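Local structure of N-acetylneuraminic acid (Sialic acid) synthetase (Leptospira borgpetersenii serovar Hardjo-bovis, 6NCS) at the interface of chains A and B. The protein synthesises N-acetylneuraminic acid (sialic acid) and, as a member of the NeuB family, binds manganese. Sequence-based numbering; all coordinates share one arbitrary frame. Chains: chain A/B, N-acetylneuraminic acid (Sialic acid) synthetase.

Contact 1: the interface of chains A and B. Residues chain A 261, 264-265; chain B 186-187, 189-191, 219.
The side chain of A:Arg261 leaves helix 249-266 with CG opposite the backbone N (chi1 -176°) and turns at chi3, which brings its guanidinium edge, through NH1, up to the carboxylate of B:Glu186, the two planes turned 41° apart. That glutamate, on the 3-10 helix 186-188, sets CG between its own backbone N and carbonyl carbon (chi1 72°) and then runs extended, which carries its carboxylate to A:Arg261; the two side chains cross at about a right angle. A:Arg261 NH1 forms a salt bridge and a nearly straight hydrogen bond to B:Glu186 OE2, 3.3 Å long. The acceptor lies close to the guanidinium plane, while NH1 reaches the syn side of OE2 from outside the carboxylate plane, which suggests a modest rather than an ideal pairing. Water 2 joins the same OE2 to the carbonyl A:Arg261 O.

One turn on, A:Ile265 sends its branches to different apolar partners. CG2 lies alongside B:Leu191, 3.6 Å from its CD1, CD1 crosses to B:Leu219 CD1 at 3.8 Å, and CG1 lies by the B:Glu186 methylenes. The backbone closes the other flank: B:Leu191 N donates to A:Ile265 O over 3.0 Å, in the carbonyl plane and on a lone pair. The neighbouring B:Asn190 N turns its N-H towards water 1 instead, and that water bridges B:Asn190 N at 2.9 Å, B:Ile187 O at 2.8 Å and the main-chain A:Lys264 O at 2.7 Å.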
loop_
_atom_site.group_PDB
_atom_site.type_symbol
_atom_site.label_atom_id
_atom_site.label_comp_id
_atom_site.label_asym_id
_atom_site.label_seq_id
_atom_site.Cartn_x
_atom_site.Cartn_y
_atom_site.Cartn_z
ATOM N N ARG A 261 -10.037 3.112 -8.050
ATOM C CA ARG A 261 -9.113 2.469 -8.973
ATOM C C ARG A 261 -8.053 1.677 -8.223
ATOM O O ARG A 261 -7.736 0.545 -8.607
ATOM C CB ARG A 261 -8.480 3.519 -9.894
ATOM C CG ARG A 261 -7.574 2.924 -10.955
ATOM C CD ARG A 261 -7.120 3.988 -11.951
ATOM N NE ARG A 261 -6.136 4.890 -11.360
ATOM C CZ ARG A 261 -4.827 4.652 -11.361
ATOM N NH1 ARG A 261 -4.360 3.550 -11.932
ATOM N NH2 ARG A 261 -3.985 5.517 -10.804
ATOM N N LYS A 264 -9.435 -1.539 -6.917
ATOM C CA LYS A 264 -9.496 -2.571 -7.942
ATOM C C LYS A 264 -8.138 -3.233 -8.109
ATOM O O LYS A 264 -8.055 -4.451 -8.272
ATOM C CB LYS A 264 -9.973 -1.991 -9.274
ATOM N N ILE A 265 -7.066 -2.439 -8.041
ATOM C CA ILE A 265 -5.713 -2.961 -8.192
ATOM C C ILE A 265 -5.350 -3.855 -7.010
ATOM O O ILE A 265 -4.668 -4.876 -7.173
ATOM C CB ILE A 265 -4.726 -1.784 -8.354
ATOM C CG1 ILE A 265 -4.929 -1.108 -9.712
ATOM C CG2 ILE A 265 -3.275 -2.243 -8.166
ATOM C CD1 ILE A 265 -4.299 0.302 -9.813
ATOM N N GLU B 186 -4.168 -3.593 -15.080
ATOM C CA GLU B 186 -4.041 -3.197 -13.679
ATOM C C GLU B 186 -5.101 -3.858 -12.796
ATOM O O GLU B 186 -4.825 -4.173 -11.630
ATOM C CB GLU B 186 -4.087 -1.666 -13.562
ATOM C CG GLU B 186 -5.426 -1.018 -13.788
ATOM C CD GLU B 186 -5.317 0.496 -13.676
ATOM O OE1 GLU B 186 -4.321 1.056 -14.173
ATOM O OE2 GLU B 186 -6.207 1.121 -13.079
ATOM N N ILE B 187 -6.309 -4.097 -13.320
ATOM C CA ILE B 187 -7.357 -4.685 -12.485
ATOM C C ILE B 187 -7.096 -6.142 -12.143
ATOM O O ILE B 187 -7.804 -6.707 -11.308
ATOM C CB ILE B 187 -8.756 -4.570 -13.126
ATOM C CG1 ILE B 187 -8.885 -5.492 -14.336
ATOM C CG2 ILE B 187 -9.045 -3.126 -13.513
ATOM C CD1 ILE B 187 -10.247 -5.422 -14.989
ATOM N N ALA B 189 -4.060 -7.057 -10.912
ATOM C CA ALA B 189 -2.807 -7.073 -10.158
ATOM C C ALA B 189 -2.917 -7.808 -8.828
ATOM O O ALA B 189 -1.928 -8.390 -8.375
ATOM C CB ALA B 189 -2.306 -5.646 -9.912
ATOM N N ASN B 190 -4.087 -7.773 -8.186
ATOM C CA ASN B 190 -4.325 -8.438 -6.897
ATOM C C ASN B 190 -3.223 -8.136 -5.879
ATOM O O ASN B 190 -2.695 -9.029 -5.214
ATOM C CB ASN B 190 -4.470 -9.952 -7.088
ATOM C CG ASN B 190 -5.076 -10.631 -5.886
ATOM O OD1 ASN B 190 -5.687 -9.980 -5.042
ATOM N ND2 ASN B 190 -4.897 -11.948 -5.788
ATOM N N LEU B 191 -2.876 -6.854 -5.741
ATOM C CA LEU B 191 -1.747 -6.521 -4.885
ATOM C C LEU B 191 -1.987 -6.852 -3.417
ATOM O O LEU B 191 -1.017 -6.966 -2.658
ATOM C CB LEU B 191 -1.392 -5.038 -5.015
ATOM C CG LEU B 191 -0.866 -4.629 -6.393
ATOM C CD1 LEU B 191 -0.354 -3.189 -6.305
ATOM C CD2 LEU B 191 0.216 -5.583 -6.939
ATOM N N LEU B 219 2.777 1.007 -6.421
ATOM C CA LEU B 219 1.684 0.641 -5.527
ATOM C C LEU B 219 1.982 -0.650 -4.778
ATOM O O LEU B 219 1.532 -0.827 -3.639
ATOM C CB LEU B 219 0.374 0.506 -6.307
ATOM C CG LEU B 219 -0.175 1.825 -6.846
ATOM C CD1 LEU B 219 -1.317 1.561 -7.826
ATOM C CD2 LEU B 219 -0.666 2.704 -5.702
HETATM O O HOH W 1 -6.785 -6.839 -8.749
HETATM O O HOH W 2 -7.980 -0.236 -11.530
#

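Contact 2: the interface of chains A and B. Residues chain A 276-277, 280; chain B 129, 152-153, 180, 182.
A:Glu280 and B:Thr153 meet through aliphatic carbon at the middle of the patch: A:Glu280 CG lies 3.6 Å from the methyl B:Thr153 CG2 and 3.7 Å from B:Ser180 CB. With CG opposite the backbone N (chi1 -171°), the A:Glu280 methylenes reach these two groups, and the bend at chi2 turns the carboxylate towards B:Cys129 and B:Tyr182, although this side chain is poorly ordered and its outer contacts deserve caution. As modelled, water 3 connects A:Glu280 OE2 to the backbone B:Cys129 N.

Beside this centre the polar grip falls on A:Glu277, whose extended chain carries OE1 between two backbone amides of chain B. B:Ser180 N donates to A:Glu277 OE1 over 2.7 Å in an almost straight bond, and B:Thr153 N donates to the same oxygen over 2.8 Å. The amides approach from opposite faces of the carboxylate plane, lying 37° and 49° out of it, so one oxygen is clasped from both sides; its negative charge would probably be eased by the pair. B:Thr153 OG1 in turn donates to B:Gly152 O, tying the threonine hydroxyl back to its own loop.

At the rim, water 4 links B:Ser180 O at 2.8 Å with A:Glu280 N at 3.0 Å. Through these bonds the C-terminal segment of chain A is fastened to loops of chain B, a junction that would steady the two-fold dimer seen in the crystal.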
loop_
_atom_site.group_PDB
_atom_site.type_symbol
_atom_site.label_atom_id
_atom_site.label_comp_id
_atom_site.label_asym_id
_atom_site.label_seq_id
_atom_site.Cartn_x
_atom_site.Cartn_y
_atom_site.Cartn_z
ATOM N N SER A 276 -6.884 -14.325 -16.370
ATOM C CA SER A 276 -5.932 -13.879 -17.384
ATOM C C SER A 276 -4.648 -14.701 -17.393
ATOM O O SER A 276 -3.835 -14.544 -18.315
ATOM C CB SER A 276 -5.585 -12.408 -17.158
ATOM O OG SER A 276 -5.052 -12.237 -15.861
ATOM N N GLU A 277 -4.448 -15.565 -16.405
ATOM C CA GLU A 277 -3.272 -16.419 -16.356
ATOM C C GLU A 277 -3.496 -17.795 -16.973
ATOM O O GLU A 277 -2.592 -18.636 -16.905
ATOM C CB GLU A 277 -2.812 -16.605 -14.907
ATOM C CG GLU A 277 -2.522 -15.307 -14.161
ATOM C CD GLU A 277 -2.007 -15.541 -12.750
ATOM O OE1 GLU A 277 -0.777 -15.665 -12.562
ATOM O OE2 GLU A 277 -2.832 -15.591 -11.826
ATOM N N GLU A 280 -0.804 -19.318 -19.363
ATOM C CA GLU A 280 0.424 -19.733 -18.703
ATOM C C GLU A 280 0.189 -20.949 -17.812
ATOM O O GLU A 280 1.079 -21.798 -17.690
ATOM C CB GLU A 280 1.008 -18.572 -17.905
ATOM C CG GLU A 280 2.409 -18.854 -17.350
ATOM C CD GLU A 280 3.509 -18.443 -18.310
ATOM O OE1 GLU A 280 3.231 -18.313 -19.524
ATOM O OE2 GLU A 280 4.652 -18.242 -17.850
ATOM N N CYS B 129 6.211 -20.142 -13.992
ATOM C CA CYS B 129 5.855 -21.358 -14.703
ATOM C C CYS B 129 6.505 -22.601 -14.114
ATOM O O CYS B 129 6.110 -23.711 -14.487
ATOM C CB CYS B 129 6.234 -21.215 -16.185
ATOM S SG CYS B 129 8.032 -21.175 -16.538
ATOM N N GLY B 152 3.183 -16.588 -9.828
ATOM C CA GLY B 152 2.203 -16.517 -10.908
ATOM C C GLY B 152 1.694 -17.910 -11.261
ATOM O O GLY B 152 2.453 -18.876 -11.152
ATOM N N THR B 153 0.412 -18.020 -11.646
ATOM C CA THR B 153 -0.336 -19.248 -11.976
ATOM C C THR B 153 -0.815 -20.028 -10.747
ATOM O O THR B 153 -1.717 -20.874 -10.868
ATOM C CB THR B 153 0.443 -20.238 -12.887
ATOM O OG1 THR B 153 1.413 -20.989 -12.135
ATOM C CG2 THR B 153 1.116 -19.556 -14.087
ATOM N N SER B 180 0.752 -13.954 -14.051
ATOM C CA SER B 180 1.297 -14.385 -15.344
ATOM C C SER B 180 0.352 -14.011 -16.494
ATOM O O SER B 180 -0.263 -14.848 -17.164
ATOM C CB SER B 180 1.591 -15.880 -15.310
ATOM O OG SER B 180 2.633 -16.122 -14.380
ATOM N N TYR B 182 0.397 -11.030 -19.811
ATOM C CA TYR B 182 1.375 -10.241 -20.569
ATOM C C TYR B 182 0.714 -9.483 -21.712
ATOM O O TYR B 182 0.294 -10.114 -22.705
ATOM C CB TYR B 182 2.474 -11.145 -21.129
ATOM C CG TYR B 182 3.085 -12.056 -20.102
ATOM C CD1 TYR B 182 2.506 -13.284 -19.802
ATOM C CD2 TYR B 182 4.237 -11.689 -19.425
ATOM C CE1 TYR B 182 3.063 -14.119 -18.842
ATOM C CE2 TYR B 182 4.799 -12.516 -18.474
ATOM C CZ TYR B 182 4.208 -13.727 -18.186
ATOM O OH TYR B 182 4.776 -14.547 -17.236
HETATM O O HOH W 3 6.759 -17.916 -15.822
HETATM O O HOH W 4 -1.297 -16.351 -19.262
#

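Contact 3: the interface of chains A and B. Residues chain A 129-130, 132-134; chain B 288-290.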
loop_
_atom_site.group_PDB
_atom_site.type_symbol
_atom_site.label_atom_id
_atom_site.label_comp_id
_atom_site.label_asym_id
_atom_site.label_seq_id
_atom_site.Cartn_x
_atom_site.Cartn_y
_atom_site.Cartn_z
ATOM N N CYS A 129 -6.815 14.920 19.281
ATOM C CA CYS A 129 -6.489 15.575 20.540
ATOM C C CYS A 129 -7.329 15.076 21.706
ATOM O O CYS A 129 -7.006 15.396 22.856
ATOM C CB CYS A 129 -6.670 17.086 20.399
ATOM S SG CYS A 129 -8.405 17.579 20.154
ATOM N N ASP A 130 -8.397 14.316 21.448
ATOM C CA ASP A 130 -9.261 13.814 22.505
ATOM C C ASP A 130 -9.077 12.322 22.741
ATOM O O ASP A 130 -9.918 11.687 23.378
ATOM C CB ASP A 130 -10.718 14.147 22.188
ATOM C CG ASP A 130 -11.026 15.591 22.473
ATOM O OD1 ASP A 130 -10.414 16.112 23.433
ATOM O OD2 ASP A 130 -11.835 16.211 21.747
ATOM N N CYS A 132 -7.166 11.040 24.751
ATOM C CA CYS A 132 -7.018 10.894 26.189
ATOM C C CYS A 132 -8.104 11.640 26.948
ATOM O O CYS A 132 -7.965 11.860 28.155
ATOM C CB CYS A 132 -5.641 11.386 26.636
ATOM S SG CYS A 132 -4.286 10.506 25.843
ATOM N N ASN A 133 -9.179 12.034 26.265
ATOM C CA ASN A 133 -10.305 12.734 26.886
ATOM C C ASN A 133 -11.299 11.678 27.370
ATOM O O ASN A 133 -12.281 11.347 26.702
ATOM C CB ASN A 133 -10.926 13.695 25.879
ATOM C CG ASN A 133 -11.925 14.659 26.496
ATOM O OD1 ASN A 133 -12.554 14.368 27.513
ATOM N ND2 ASN A 133 -12.080 15.821 25.867
ATOM N N ILE A 134 -11.028 11.139 28.563
ATOM C CA ILE A 134 -11.746 9.953 29.032
ATOM C C ILE A 134 -13.238 10.234 29.160
ATOM O O ILE A 134 -14.077 9.413 28.767
ATOM C CB ILE A 134 -11.152 9.459 30.365
ATOM C CG1 ILE A 134 -9.649 9.224 30.220
ATOM C CG2 ILE A 134 -11.857 8.180 30.817
ATOM C CD1 ILE A 134 -9.294 8.234 29.131
ATOM N N ARG B 288 -6.876 18.651 27.287
ATOM C CA ARG B 288 -7.831 17.662 26.803
ATOM C C ARG B 288 -7.778 16.355 27.584
ATOM O O ARG B 288 -8.421 15.382 27.183
ATOM C CB ARG B 288 -7.604 17.409 25.306
ATOM C CG ARG B 288 -7.546 18.684 24.468
ATOM C CD ARG B 288 -8.836 19.516 24.633
ATOM N NE ARG B 288 -10.002 18.841 24.057
ATOM C CZ ARG B 288 -11.256 19.274 24.166
ATOM N NH1 ARG B 288 -11.524 20.384 24.847
ATOM N NH2 ARG B 288 -12.244 18.590 23.602
ATOM N N ARG B 289 -7.038 16.302 28.690
ATOM C CA ARG B 289 -7.003 15.100 29.526
ATOM C C ARG B 289 -8.008 15.300 30.654
ATOM O O ARG B 289 -7.664 15.587 31.802
ATOM C CB ARG B 289 -5.590 14.826 30.032
ATOM C CG ARG B 289 -4.602 14.553 28.907
ATOM C CD ARG B 289 -3.345 13.853 29.403
ATOM N NE ARG B 289 -2.763 14.523 30.562
ATOM C CZ ARG B 289 -1.566 14.241 31.067
ATOM N NH1 ARG B 289 -0.813 13.301 30.507
ATOM N NH2 ARG B 289 -1.120 14.900 32.129
ATOM N N LYS B 290 -9.280 15.152 30.301
ATOM C CA LYS B 290 -10.379 15.414 31.221
ATOM C C LYS B 290 -11.411 14.293 31.167
ATOM O O LYS B 290 -11.221 13.297 30.468
ATOM C CB LYS B 290 -11.036 16.762 30.899
ATOM C CG LYS B 290 -11.499 16.910 29.453
ATOM C CD LYS B 290 -11.374 18.356 28.961
ATOM C CE LYS B 290 -12.398 19.270 29.608
ATOM N NZ LYS B 290 -12.200 20.697 29.225
ATOM O OXT LYS B 290 -12.450 14.360 31.828
HETATM O O HOH W 5 -7.027 13.916 25.046
#
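Between A:Asn133 and B:Lys290 the side chains run together in the same direction, with B:Lys290 CG 3.7 Å from A:Asn133 CG; this is a small apolar centre made of aliphatic carbon and an amide. A:Cys132 CB adds a looser contact with B:Arg289 CG, whose side chain is poorly ordered.

Outward from there, B:Arg288 turns at chi2 and chi3 (-57° and -67°), curling its guanidinium group round to A:Asp130. The grip is side-on and uses two nitrogens: B:Arg288 NE donates to A:Asp130 OD1 over 2.8 Å, on the syn lone pair, and NH2 donates to A:Asp130 OD2 over 3.0 Å. The second bond is the straighter of these two, and its acceptor lies close to the guanidinium plane. Within chain A, A:Asn133 ND2 also donates to A:Asp130 OD1, over 3.0 Å from well above the carboxylate plane (72°). This bond within chain A would help hold the carboxylate in the orientation that receives the arginine, while A:Asn133 itself also touches chain B.

Water 5 completes the rim, lying 2.6 Å from A:Cys129 O and 2.9 Å from B:Arg288 O and also bonding to A:Cys132 N. The last three residues of chain B, beyond helix 278-287, thus lie against the stretch of chain A that runs from the 3-10 helix 128-130 to the start of helix 134-143.

Contact 1 and contact 2 lie about 15 Å apart between C-alpha centres, whereas contact 3 is about 40 Å from contact 1 and 53 Å from contact 2. In contacts 1 and 2, helix 249-266 and the later segment 275-287 of chain A engage chain B; in contact 3 the roles are exchanged, with the C-terminus of chain B reaching chain A. Residue 129 appears in both contact 2 and contact 3, once from each chain. By the two-fold symmetry, each C-terminal arm therefore runs along the partner through all three kinds of contact, a reciprocal exchange that fits a two-fold dimer, though the structure alone does not show that it persists in solution.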